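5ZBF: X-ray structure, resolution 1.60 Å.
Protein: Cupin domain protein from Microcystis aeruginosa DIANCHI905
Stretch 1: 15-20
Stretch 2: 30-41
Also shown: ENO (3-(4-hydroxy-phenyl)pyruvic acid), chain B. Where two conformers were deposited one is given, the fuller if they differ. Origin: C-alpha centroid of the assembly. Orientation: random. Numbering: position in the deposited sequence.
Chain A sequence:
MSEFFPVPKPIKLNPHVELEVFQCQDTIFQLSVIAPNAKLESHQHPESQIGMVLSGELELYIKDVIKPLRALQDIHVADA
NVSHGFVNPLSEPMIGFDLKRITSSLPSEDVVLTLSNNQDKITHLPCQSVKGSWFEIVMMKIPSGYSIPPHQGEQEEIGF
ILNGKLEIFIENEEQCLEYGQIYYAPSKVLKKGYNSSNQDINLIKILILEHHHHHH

Stretch 1 (15-20) PHVELE
Stretch 2 30-41: QLSVIAPNAKLE

How do the backbones pair? Strands 17-20 and 30-34 run antiparallel at 157°, axes approaching to 4.6 Å. Glu18 and Val33 form a hydrogen-bonded pair (Glu18 N to Val33 O 3.0 Å, Val33 N to Glu18 O 2.8 Å), as do Glu20 and Leu31 (Glu20 N to Leu31 O 2.8 Å, Leu31 N to Glu20 O 3.0 Å). Ala35 N to His16 O, 2.9 Å, extends the ladder; Val17-Ile34 and Leu19-Ser32 are the non-hydrogen-bonded pairs.

Which side chains share a face? Val17 (t), Leu19 (m, t), Ser32 (m) and Ile34 (m, t) lie on one, Glu18 (m, t, chi3 -38°), Glu20 (m, m, chi3 -20°), Leu31 (m, t) and Val33 (t) on the other. Leu19's end comes nearer the other strand, CD2 a tight 2.9 Å from Ser32 OG and CD1 3.6 Å from Gln30 OE1; Glu20's end leads away. Leu40, off-rotamer (chi1 -94°, chi2 34°), also brings its end nearer: Val17 CG2 meets Leu40 CD1 at 3.8 Å and Ile34 CG1 at 4.2 Å, an apolar cluster.

What holds His16? With chi1 -69° and chi2 147°, its ring takes Ala38 CB over one face, 3.7 Å from the ring centroid and 22° off the normal, a CH-pi contact. That methyl follows the type II turn Ala35-Ala38 (phi/psi -46/136 at Pro36, 61/15 at Asn37), closed by Ala38 N to Ala35 O at 3.2 Å, and points toward stretch 1.

What do the stretches offer the ligand? Two hydrogen bonds: Gln30 (p, t, chi3 32°) donates from NE2 to ENO O2 at 3.1 Å; ENO O3 donates to Glu41 O at 2.7 Å.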

# COMPACT_ATOMS: atom_id res chain seq x y z
N PRO A 15 -22.06 5.68 3.13
CA PRO A 15 -22.70 4.46 2.68
C PRO A 15 -21.90 3.70 1.63
O PRO A 15 -22.16 2.51 1.43
CB PRO A 15 -24.03 4.94 2.11
CG PRO A 15 -24.31 6.21 2.83
CD PRO A 15 -22.95 6.85 2.97
N HIS A 16 -20.92 4.35 0.99
CA HIS A 16 -20.12 3.68 -0.03
C HIS A 16 -18.78 3.13 0.37
O HIS A 16 -18.24 2.31 -0.37
CB HIS A 16 -19.86 4.60 -1.21
CG HIS A 16 -21.07 4.89 -1.99
ND1 HIS A 16 -21.28 6.10 -2.62
CD2 HIS A 16 -22.16 4.13 -2.25
CE1 HIS A 16 -22.43 6.05 -3.25
NE2 HIS A 16 -22.99 4.88 -3.04
N VAL A 17 -18.21 3.59 1.47
CA VAL A 17 -16.81 3.29 1.77
C VAL A 17 -16.64 2.63 3.14
O VAL A 17 -17.02 3.19 4.16
CB VAL A 17 -15.93 4.56 1.73
CG1 VAL A 17 -14.48 4.21 2.04
CG2 VAL A 17 -16.03 5.24 0.38
N GLU A 18 -16.04 1.44 3.14
CA GLU A 18 -15.65 0.78 4.36
C GLU A 18 -14.14 0.66 4.39
O GLU A 18 -13.52 0.36 3.36
CB GLU A 18 -16.31 -0.59 4.43
CG GLU A 18 -17.81 -0.47 4.62
CD GLU A 18 -18.52 -1.79 4.48
OE1 GLU A 18 -18.13 -2.60 3.61
OE2 GLU A 18 -19.48 -1.99 5.22
N LEU A 19 -13.57 0.93 5.56
CA LEU A 19 -12.12 0.95 5.73
C LEU A 19 -11.69 0.07 6.90
O LEU A 19 -12.42 -0.08 7.88
CB LEU A 19 -11.63 2.37 5.99
CG LEU A 19 -11.94 3.48 4.98
CD1 LEU A 19 -11.42 4.80 5.52
CD2 LEU A 19 -11.32 3.21 3.62
N GLU A 20 -10.50 -0.53 6.75
CA GLU A 20 -9.75 -1.11 7.86
C GLU A 20 -8.52 -0.23 8.04
O GLU A 20 -7.66 -0.16 7.15
CB GLU A 20 -9.33 -2.56 7.54
CG GLU A 20 -10.51 -3.53 7.46
CD GLU A 20 -11.23 -3.79 8.79
OE1 GLU A 20 -10.67 -3.55 9.88
OE2 GLU A 20 -12.38 -4.28 8.74
N GLN A 30 -4.63 2.18 5.15
CA GLN A 30 -5.98 1.62 5.17
C GLN A 30 -6.29 0.71 3.99
O GLN A 30 -5.88 0.97 2.87
CB GLN A 30 -7.04 2.74 5.27
CG GLN A 30 -7.02 3.74 4.14
CD GLN A 30 -7.79 5.02 4.44
OE1 GLN A 30 -7.85 5.46 5.58
NE2 GLN A 30 -8.35 5.63 3.41
N LEU A 31 -7.01 -0.37 4.27
CA LEU A 31 -7.61 -1.18 3.23
C LEU A 31 -9.03 -0.66 3.04
O LEU A 31 -9.73 -0.40 4.03
CB LEU A 31 -7.63 -2.66 3.63
CG LEU A 31 -6.31 -3.38 3.84
CD1 LEU A 31 -6.54 -4.75 4.46
CD2 LEU A 31 -5.55 -3.49 2.53
N SER A 32 -9.42 -0.50 1.78
CA SER A 32 -10.70 0.11 1.39
C SER A 32 -11.58 -0.85 0.63
O SER A 32 -11.09 -1.65 -0.17
CB SER A 32 -10.44 1.31 0.47
OG SER A 32 -9.93 2.42 1.18
N VAL A 33 -12.90 -0.76 0.85
CA VAL A 33 -13.87 -1.41 0.01
C VAL A 33 -14.86 -0.32 -0.40
O VAL A 33 -15.58 0.24 0.45
CB VAL A 33 -14.61 -2.56 0.71
CG1 VAL A 33 -15.56 -3.24 -0.27
CG2 VAL A 33 -13.62 -3.56 1.30
N ILE A 34 -14.88 -0.01 -1.69
CA ILE A 34 -15.78 0.99 -2.26
C ILE A 34 -16.91 0.28 -3.02
O ILE A 34 -16.68 -0.55 -3.90
CB ILE A 34 -15.04 1.97 -3.19
CG1 ILE A 34 -14.00 2.77 -2.40
CG2 ILE A 34 -16.02 2.91 -3.89
CD1 ILE A 34 -13.21 3.75 -3.23
N ALA A 35 -18.15 0.65 -2.69
CA ALA A 35 -19.33 -0.02 -3.23
C ALA A 35 -19.42 0.07 -4.75
O ALA A 35 -18.94 1.03 -5.36
CB ALA A 35 -20.59 0.56 -2.61
N PRO A 36 -20.08 -0.92 -5.38
CA PRO A 36 -20.39 -0.83 -6.80
C PRO A 36 -20.97 0.53 -7.19
O PRO A 36 -21.81 1.08 -6.46
CB PRO A 36 -21.41 -1.96 -7.00
CG PRO A 36 -21.04 -2.97 -5.97
CD PRO A 36 -20.58 -2.18 -4.79
N ASN A 37 -20.49 1.06 -8.30
CA ASN A 37 -21.00 2.28 -8.90
C ASN A 37 -20.92 3.55 -8.03
O ASN A 37 -21.53 4.56 -8.35
CB ASN A 37 -22.44 2.06 -9.36
CG ASN A 37 -22.59 0.83 -10.26
OD1 ASN A 37 -22.18 0.84 -11.42
ND2 ASN A 37 -23.16 -0.23 -9.72
N ALA A 38 -20.13 3.51 -6.95
CA ALA A 38 -20.05 4.63 -6.03
C ALA A 38 -19.48 5.89 -6.67
O ALA A 38 -18.53 5.82 -7.45
CB ALA A 38 -19.19 4.26 -4.83
N LYS A 39 -20.10 7.03 -6.35
CA LYS A 39 -19.51 8.35 -6.54
C LYS A 39 -19.01 8.86 -5.20
O LYS A 39 -19.76 8.94 -4.24
CB LYS A 39 -20.54 9.35 -7.07
CG LYS A 39 -20.96 9.11 -8.50
CD LYS A 39 -22.15 9.95 -8.90
CE LYS A 39 -21.89 11.43 -8.79
NZ LYS A 39 -23.02 12.21 -9.35
N LEU A 40 -17.72 9.22 -5.16
CA LEU A 40 -17.10 9.76 -3.96
C LEU A 40 -16.80 11.23 -4.19
O LEU A 40 -15.96 11.57 -5.03
CB LEU A 40 -15.79 9.02 -3.65
CG LEU A 40 -15.77 7.84 -2.69
CD1 LEU A 40 -17.05 7.02 -2.76
CD2 LEU A 40 -14.55 6.98 -2.90
N GLU A 41 -17.48 12.10 -3.44
CA GLU A 41 -17.27 13.54 -3.56
C GLU A 41 -15.83 13.91 -3.27
O GLU A 41 -15.20 13.34 -2.37
CB GLU A 41 -18.20 14.30 -2.60
CG GLU A 41 -18.33 15.78 -2.93
O4 ENO B . -9.19 9.86 -0.37
C9 ENO B . -13.29 8.88 0.67
C8 ENO B . -14.42 9.68 0.60
C7 ENO B . -14.48 10.75 -0.30
C6 ENO B . -13.39 11.00 -1.14
C5 ENO B . -12.25 10.19 -1.07
C4 ENO B . -12.20 9.13 -0.17
O3 ENO B . -15.58 11.54 -0.37
C3 ENO B . -10.95 8.27 -0.11
C2 ENO B . -9.81 9.15 0.41
C1 ENO B . -9.48 9.17 1.84
O2 ENO B . -9.88 8.26 2.61
O1 ENO B . -8.80 10.13 2.26